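Local structure of protein LIN-41 (Caenorhabditis elegans, 4UMG) at residues I78-S83 and P103-S108; Y109-L114 and T125-R130. The protein controls the onset of developmental plasticity in the worm as a TRIM-NHL protein, and carries the filamin domain described here. All coordinates share one frame; numbering follows the deposited sequence.

Contact 1 (I78-S83 and P103-S108); sequences ISPDGS and PSIEGS
I105 and D81, which touch across this contact, both place a gamma carbon between the backbone N and the carbonyl carbon: chi1 is 64° for CG1 of I105 and 71° for CG of D81. With chi2 at 166°, CD1 of I105 then reaches the loop 78-83. It comes to 3.8 Å from P80 CD, the two side chains sliding past one another in opposite directions. D81 crosses the isoleucine at about a right angle, and its OD2 lies 4.2 Å from I105 CD1, a van der Waals contact at the outer limit.

P80 buries more surface than any other residue here. Its CG bears on the backbone of E106-S108, 3.5 Å from E106 O and equally 3.5 Å from S108 N. The fit depends on G107: a beta carbon built there would fall 2.8 Å from P80 CG, and the backbone angles of G107 independently call for glycine. Further along, water 1 lies 2.8 Å from S108 O and, at a longer distance, near I78 O; it can donate to either, but has more acceptors in reach than protons, so which bonds it makes at once is open.

The shape of the loop is set internally. S79 to G82 form a type I beta turn, with G82 N donating to S79 O. D81 OD1 then takes two bonds on the same face of its carboxylate: S83 N approaches nearly along the C-O bond, while S83 OG, 2.8 Å from D81 OD1, comes from above the plane. Two bonds on this one oxygen would be expected to restrain the turning of the carboxylate. Beyond the contact, E106 OE1 forms a salt bridge with R22. The arrangement is an Asx turn overlapping a type I turn, in the hairpin connection between strands 73-78 and 84-91 of a filamin-type, immunoglobulin-like domain.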
ATOM      1  N   ILE A  78      -1.476   4.334  -9.081  1.00 24.44           N
ATOM      2  CA  ILE A  78      -1.771   4.910 -10.391  1.00 22.93           C
ATOM      3  C   ILE A  78      -2.952   5.809 -10.216  1.00 24.26           C
ATOM      4  O   ILE A  78      -3.957   5.406  -9.623  1.00 22.40           O
ATOM      5  CB  ILE A  78      -2.087   3.830 -11.433  1.00 25.81           C
ATOM      6  CG1 ILE A  78      -1.042   2.702 -11.363  1.00 28.25           C
ATOM      7  CG2 ILE A  78      -2.182   4.453 -12.814  1.00 26.22           C
ATOM      8  CD1 ILE A  78       0.542   3.218 -11.471  1.00 32.91           C
ATOM      9  N   SER A  79      -2.867   7.029 -10.772  1.00 23.33           N
ATOM     10  CA  SER A  79      -3.948   7.966 -10.639  1.00 23.20           C
ATOM     11  C   SER A  79      -5.063   7.634 -11.673  1.00 27.95           C
ATOM     12  O   SER A  79      -4.857   6.744 -12.511  1.00 23.89           O
ATOM     13  CB  SER A  79      -3.389   9.389 -10.801  1.00 26.58           C
ATOM     14  OG  SER A  79      -3.181   9.623 -12.178  1.00 33.89           O
ATOM     15  N   PRO A  80      -6.245   8.321 -11.615  1.00 31.14           N
ATOM     16  CA  PRO A  80      -7.340   8.025 -12.552  1.00 32.88           C
ATOM     17  C   PRO A  80      -7.048   8.276 -14.037  1.00 35.05           C
ATOM     18  O   PRO A  80      -7.782   7.767 -14.889  1.00 37.64           O
ATOM     19  CB  PRO A  80      -8.483   8.935 -12.060  1.00 35.03           C
ATOM     20  CG  PRO A  80      -8.114   9.316 -10.689  1.00 38.95           C
ATOM     21  CD  PRO A  80      -6.637   9.376 -10.660  1.00 32.97           C
ATOM     22  N   ASP A  81      -5.988   9.043 -14.336  1.00 31.50           N
ATOM     23  CA  ASP A  81      -5.580   9.333 -15.724  1.00 30.80           C
ATOM     24  C   ASP A  81      -4.428   8.409 -16.201  1.00 32.79           C
ATOM     25  O   ASP A  81      -3.872   8.622 -17.287  1.00 32.80           O
ATOM     26  CB  ASP A  81      -5.237  10.834 -15.904  1.00 32.92           C
ATOM     27  CG  ASP A  81      -3.946  11.322 -15.249  1.00 39.23           C
ATOM     28  OD1 ASP A  81      -3.201  10.489 -14.701  1.00 38.14           O
ATOM     29  OD2 ASP A  81      -3.661  12.535 -15.327  1.00 48.74           O
ATOM     30  N   GLY A  82      -4.096   7.384 -15.400  1.00 27.83           N
ATOM     31  CA  GLY A  82      -3.049   6.439 -15.762  1.00 27.41           C
ATOM     32  C   GLY A  82      -1.626   6.803 -15.420  1.00 28.32           C
ATOM     33  O   GLY A  82      -0.713   6.018 -15.715  1.00 27.58           O
ATOM     34  N   SER A  83      -1.424   7.926 -14.699  1.00 25.63           N
ATOM     35  CA  SER A  83      -0.094   8.388 -14.314  1.00 25.61           C
ATOM     36  C   SER A  83       0.330   7.737 -13.014  1.00 27.40           C
ATOM     37  O   SER A  83      -0.508   7.542 -12.129  1.00 24.55           O
ATOM     38  CB  SER A  83      -0.083   9.909 -14.113  1.00 29.17           C
ATOM     39  OG  SER A  83      -0.474  10.604 -15.290  1.00 42.40           O
ATOM     40  N   PRO A 103      -2.466  12.347  -3.558  1.00 25.23           N
ATOM     41  CA  PRO A 103      -3.380  12.296  -4.705  1.00 24.75           C
ATOM     42  C   PRO A 103      -3.755  13.708  -5.143  1.00 30.08           C
ATOM     43  O   PRO A 103      -4.495  14.380  -4.426  1.00 30.05           O
ATOM     44  CB  PRO A 103      -4.573  11.505  -4.179  1.00 27.75           C
ATOM     45  CG  PRO A 103      -4.549  11.716  -2.690  1.00 33.07           C
ATOM     46  CD  PRO A 103      -3.182  12.164  -2.278  1.00 29.59           C
ATOM     47  N   SER A 104      -3.237  14.156  -6.304  1.00 26.66           N
ATOM     48  CA  SER A 104      -3.470  15.545  -6.758  1.00 26.63           C
ATOM     49  C   SER A 104      -4.846  15.767  -7.377  1.00 32.38           C
ATOM     50  O   SER A 104      -5.334  16.897  -7.421  1.00 34.27           O
ATOM     51  CB  SER A 104      -2.372  15.975  -7.729  1.00 28.48           C
ATOM     52  OG  SER A 104      -2.553  15.414  -9.019  1.00 31.92           O
ATOM     53  N   ILE A 105      -5.453  14.701  -7.903  1.00 30.31           N
ATOM     54  CA  ILE A 105      -6.730  14.776  -8.592  1.00 31.47           C
ATOM     55  C   ILE A 105      -7.758  13.816  -7.973  1.00 33.33           C
ATOM     56  O   ILE A 105      -7.395  12.797  -7.368  1.00 28.65           O
ATOM     57  CB  ILE A 105      -6.564  14.595 -10.125  1.00 34.90           C
ATOM     58  CG1 ILE A 105      -6.017  13.199 -10.508  1.00 33.00           C
ATOM     59  CG2 ILE A 105      -5.722  15.719 -10.732  1.00 39.05           C
ATOM     60  CD1 ILE A 105      -6.162  12.850 -12.009  1.00 34.91           C
ATOM     61  N   GLU A 106      -9.041  14.148  -8.139  1.00 31.60           N
ATOM     62  CA  GLU A 106     -10.134  13.321  -7.626  1.00 31.14           C
ATOM     63  C   GLU A 106     -10.302  12.110  -8.513  1.00 33.26           C
ATOM     64  O   GLU A 106      -9.944  12.178  -9.692  1.00 34.00           O
ATOM     65  CB  GLU A 106     -11.455  14.131  -7.618  1.00 34.09           C
ATOM     66  CG  GLU A 106     -11.758  14.869  -8.917  1.00 46.77           C
ATOM     67  CD  GLU A 106     -11.274  16.312  -8.992  1.00 74.65           C
ATOM     68  OE1 GLU A 106     -10.042  16.544  -9.078  1.00 52.27           O
ATOM     69  OE2 GLU A 106     -12.140  17.215  -8.988  1.00 75.88           O
ATOM     70  N   GLY A 107     -10.917  11.056  -7.971  1.00 27.79           N
ATOM     71  CA  GLY A 107     -11.241   9.877  -8.767  1.00 27.07           C
ATOM     72  C   GLY A 107     -10.713   8.548  -8.293  1.00 29.53           C
ATOM     73  O   GLY A 107     -10.277   8.378  -7.156  1.00 28.45           O
ATOM     74  N   SER A 108     -10.767   7.581  -9.199  1.00 26.83           N
ATOM     75  CA  SER A 108     -10.459   6.194  -8.921  1.00 26.18           C
ATOM     76  C   SER A 108      -8.989   5.830  -9.104  1.00 28.14           C
ATOM     77  O   SER A 108      -8.533   5.691 -10.225  1.00 26.26           O
ATOM     78  CB  SER A 108     -11.343   5.294  -9.783  1.00 27.26           C
ATOM     79  OG  SER A 108     -11.300   3.963  -9.308  1.00 26.95           O
TER
HETATM   80  O   HOH W   1      -6.442   4.329 -11.438  1.00 25.90           O

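Contact 2 (Y109-L114 and T125-R130); sequences YTLNIL and TTMDIR
Y109, M127 and L111 bury the most surface between the two strands, and all three side chains lie on one face of the sheet, together with T125. The methyl end of M127 joins the other two: chi3 of -63° bends the chain so that CE sits 3.9 Å from Y109 CB and 4.0 Å from L111 CB. L111 CD2 touches M127 SD and also T125 CG2, the leucine and threonine lying side by side and pointing the same way.

The Y109 ring is met obliquely by I129, whose CG1 is 3.4 Å from Y109 CD1 and almost as near CE1. The Y109 hydroxyl bonds to I105 O in the preceding loop, and P80 and P103 also pack against this tyrosine. An alanine here would probably open a gap beside I129 CG1 and leave I105 O without its hydroxyl partner.

Backbone bonds fix the register. Y109 and M127 are a hydrogen-bonded pair, with Y109 N to M127 O at 2.8 Å and M127 N to Y109 O at 3.0 Å. L111 and T125 repeat the pattern, L111 N to T125 O being the straighter bond at 168°. Between them, T110 and T126 are a non-hydrogen-bonded pair on the other face, and water 2 links Y109 O to T126 OG1. The N-to-C directions of segments 109-114 and 125-130 differ by 139°, an antiparallel pairing with marked twist, as expected of a beta hairpin formed by strands 107-115 and 118-130 in a filamin repeat of immunoglobulin-like fold.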
ATOM      1  N   TYR A 109      -8.250   5.738  -7.999  1.00 22.97           N
ATOM      2  CA  TYR A 109      -6.833   5.354  -8.008  1.00 21.20           C
ATOM      3  C   TYR A 109      -6.674   3.842  -7.933  1.00 25.96           C
ATOM      4  O   TYR A 109      -7.567   3.140  -7.454  1.00 26.62           O
ATOM      5  CB  TYR A 109      -6.111   6.003  -6.796  1.00 21.08           C
ATOM      6  CG  TYR A 109      -5.836   7.482  -6.979  1.00 22.67           C
ATOM      7  CD1 TYR A 109      -6.876   8.398  -7.086  1.00 23.23           C
ATOM      8  CD2 TYR A 109      -4.532   7.971  -7.014  1.00 23.55           C
ATOM      9  CE1 TYR A 109      -6.631   9.763  -7.231  1.00 24.04           C
ATOM     10  CE2 TYR A 109      -4.276   9.334  -7.196  1.00 21.98           C
ATOM     11  CZ  TYR A 109      -5.330  10.220  -7.303  1.00 27.78           C
ATOM     12  OH  TYR A 109      -5.074  11.548  -7.418  1.00 28.04           O
ATOM     13  N   THR A 110      -5.528   3.342  -8.384  1.00 24.09           N
ATOM     14  CA  THR A 110      -5.226   1.923  -8.344  1.00 22.21           C
ATOM     15  C   THR A 110      -4.051   1.739  -7.427  1.00 25.93           C
ATOM     16  O   THR A 110      -3.068   2.457  -7.567  1.00 25.94           O
ATOM     17  CB  THR A 110      -4.869   1.393  -9.718  1.00 27.40           C
ATOM     18  OG1 THR A 110      -5.892   1.770 -10.634  1.00 29.05           O
ATOM     19  CG2 THR A 110      -4.739  -0.125  -9.722  1.00 28.61           C
ATOM     20  N   LEU A 111      -4.128   0.744  -6.533  1.00 24.82           N
ATOM     21  CA  LEU A 111      -3.033   0.441  -5.626  1.00 24.37           C
ATOM     22  C   LEU A 111      -2.634  -0.991  -5.823  1.00 25.97           C
ATOM     23  O   LEU A 111      -3.506  -1.868  -5.898  1.00 25.67           O
ATOM     24  CB  LEU A 111      -3.528   0.592  -4.179  1.00 25.34           C
ATOM     25  CG  LEU A 111      -2.590   0.110  -3.055  1.00 27.82           C
ATOM     26  CD1 LEU A 111      -1.296   0.945  -2.978  1.00 27.68           C
ATOM     27  CD2 LEU A 111      -3.304   0.102  -1.719  1.00 30.07           C
ATOM     28  N   ASN A 112      -1.338  -1.239  -5.890  1.00 23.26           N
ATOM     29  CA  ASN A 112      -0.837  -2.627  -5.892  1.00 22.10           C
ATOM     30  C   ASN A 112       0.400  -2.703  -4.997  1.00 26.31           C
ATOM     31  O   ASN A 112       1.225  -1.807  -5.037  1.00 25.65           O
ATOM     32  CB  ASN A 112      -0.589  -3.197  -7.315  1.00 21.65           C
ATOM     33  CG  ASN A 112      -0.652  -4.726  -7.358  1.00 32.03           C
ATOM     34  OD1 ASN A 112      -0.796  -5.370  -6.328  1.00 26.73           O
ATOM     35  ND2 ASN A 112      -0.577  -5.354  -8.550  1.00 28.69           N
ATOM     36  N   ILE A 113       0.507  -3.748  -4.142  1.00 24.00           N
ATOM     37  CA  ILE A 113       1.673  -3.912  -3.281  1.00 23.07           C
ATOM     38  C   ILE A 113       2.138  -5.344  -3.507  1.00 28.65           C
ATOM     39  O   ILE A 113       1.332  -6.263  -3.400  1.00 25.93           O
ATOM     40  CB  ILE A 113       1.337  -3.659  -1.799  1.00 27.28           C
ATOM     41  CG1 ILE A 113       0.673  -2.269  -1.598  1.00 28.54           C
ATOM     42  CG2 ILE A 113       2.603  -3.812  -0.916  1.00 28.42           C
ATOM     43  CD1 ILE A 113      -0.297  -2.241  -0.354  1.00 31.91           C
ATOM     44  N   LEU A 114       3.413  -5.502  -3.916  1.00 28.28           N
ATOM     45  CA  LEU A 114       4.029  -6.767  -4.270  1.00 28.56           C
ATOM     46  C   LEU A 114       5.104  -7.139  -3.288  1.00 32.00           C
ATOM     47  O   LEU A 114       5.978  -6.329  -2.988  1.00 32.38           O
ATOM     48  CB  LEU A 114       4.673  -6.701  -5.670  1.00 29.02           C
ATOM     49  CG  LEU A 114       3.897  -6.128  -6.862  1.00 35.10           C
ATOM     50  CD1 LEU A 114       4.722  -6.295  -8.138  1.00 37.13           C
ATOM     51  CD2 LEU A 114       2.571  -6.796  -7.069  1.00 38.31           C
ATOM     52  N   THR A 125      -6.063  -3.137  -5.849  1.00 25.86           N
ATOM     53  CA  THR A 125      -7.337  -2.654  -5.380  1.00 25.82           C
ATOM     54  C   THR A 125      -7.559  -1.165  -5.759  1.00 29.61           C
ATOM     55  O   THR A 125      -6.642  -0.499  -6.238  1.00 27.97           O
ATOM     56  CB  THR A 125      -7.409  -2.897  -3.861  1.00 35.03           C
ATOM     57  OG1 THR A 125      -8.706  -2.527  -3.411  1.00 37.34           O
ATOM     58  CG2 THR A 125      -6.304  -2.143  -3.088  1.00 37.63           C
ATOM     59  N   THR A 126      -8.785  -0.682  -5.532  1.00 26.76           N
ATOM     60  CA  THR A 126      -9.220   0.670  -5.835  1.00 26.49           C
ATOM     61  C   THR A 126      -9.191   1.505  -4.584  1.00 31.90           C
ATOM     62  O   THR A 126      -9.449   0.986  -3.494  1.00 31.22           O
ATOM     63  CB  THR A 126     -10.643   0.600  -6.463  1.00 33.41           C
ATOM     64  OG1 THR A 126     -10.552   0.006  -7.775  1.00 33.79           O
ATOM     65  CG2 THR A 126     -11.366   1.953  -6.555  1.00 33.13           C
ATOM     66  N   MET A 127      -8.892   2.813  -4.759  1.00 27.14           N
ATOM     67  CA  MET A 127      -8.997   3.832  -3.715  1.00 27.41           C
ATOM     68  C   MET A 127      -9.745   4.988  -4.334  1.00 31.43           C
ATOM     69  O   MET A 127      -9.394   5.428  -5.424  1.00 29.42           O
ATOM     70  CB  MET A 127      -7.646   4.288  -3.163  1.00 30.25           C
ATOM     71  CG  MET A 127      -6.740   3.132  -2.749  1.00 33.00           C
ATOM     72  SD  MET A 127      -5.115   3.660  -2.167  1.00 35.74           S
ATOM     73  CE  MET A 127      -4.429   4.442  -3.634  1.00 31.57           C
ATOM     74  N   ASP A 128     -10.819   5.440  -3.662  1.00 29.05           N
ATOM     75  CA  ASP A 128     -11.649   6.528  -4.162  1.00 28.70           C
ATOM     76  C   ASP A 128     -11.231   7.809  -3.493  1.00 32.97           C
ATOM     77  O   ASP A 128     -11.387   7.950  -2.281  1.00 32.72           O
ATOM     78  CB  ASP A 128     -13.130   6.228  -3.921  1.00 32.22           C
ATOM     79  CG  ASP A 128     -13.603   5.085  -4.791  1.00 40.57           C
ATOM     80  OD1 ASP A 128     -13.404   5.161  -6.017  1.00 40.90           O
ATOM     81  OD2 ASP A 128     -14.082   4.074  -4.237  1.00 42.18           O
ATOM     82  N   ILE A 129     -10.680   8.735  -4.282  1.00 26.97           N
ATOM     83  CA  ILE A 129     -10.241  10.053  -3.775  1.00 25.99           C
ATOM     84  C   ILE A 129     -11.317  11.083  -4.099  1.00 33.96           C
ATOM     85  O   ILE A 129     -11.690  11.272  -5.263  1.00 31.68           O
ATOM     86  CB  ILE A 129      -8.865  10.437  -4.376  1.00 27.24           C
ATOM     87  CG1 ILE A 129      -7.764   9.426  -3.939  1.00 28.29           C
ATOM     88  CG2 ILE A 129      -8.467  11.919  -4.140  1.00 26.76           C
ATOM     89  CD1 ILE A 129      -7.249   9.490  -2.662  1.00 49.81           C
ATOM     90  N   ARG A 130     -11.773  11.781  -3.059  1.00 33.39           N
ATOM     91  CA  ARG A 130     -12.821  12.787  -3.177  1.00 34.78           C
ATOM     92  C   ARG A 130     -12.259  14.189  -2.870  1.00 41.30           C
ATOM     93  O   ARG A 130     -11.246  14.305  -2.180  1.00 39.02           O
ATOM     94  CB  ARG A 130     -13.997  12.420  -2.233  1.00 37.39           C
ATOM     95  CG  ARG A 130     -13.827  12.884  -0.779  1.00 52.78           C
ATOM     96  CD  ARG A 130     -14.900  12.382   0.165  1.00 64.56           C
ATOM     97  NE  ARG A 130     -14.515  11.111   0.781  1.00 74.92           N
ATOM     98  CZ  ARG A 130     -13.948  10.993   1.978  1.00 81.27           C
ATOM     99  NH1 ARG A 130     -13.713  12.068   2.718  1.00 53.93           N
ATOM    100  NH2 ARG A 130     -13.624   9.797   2.449  1.00 71.78           N
TER
HETATM  101  O   HOH W   2      -9.353   1.832  -9.413  1.00 29.52           O

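How the contacts relate
Contact 1 is a surface contact about 15 Å from the centre of the chain, measured centre to centre, whereas contact 2 lies about 8 Å from it and is partly buried. Both draw on strand 107-115: its first residues serve contact 1, and its continuation pairs with strand 118-130 in contact 2. Two probable hydrogen bonds tie them together, G107 N to I129 O at 2.8 Å and I78 O to T110 N at 2.9 Å. Their chemistry follows their place. In contact 1 a surface loop packs by van der Waals contact on a loop and the start of a strand, with a water between them, while the hairpin combines direct strand-to-strand backbone bonding with apolar packing on its buried face.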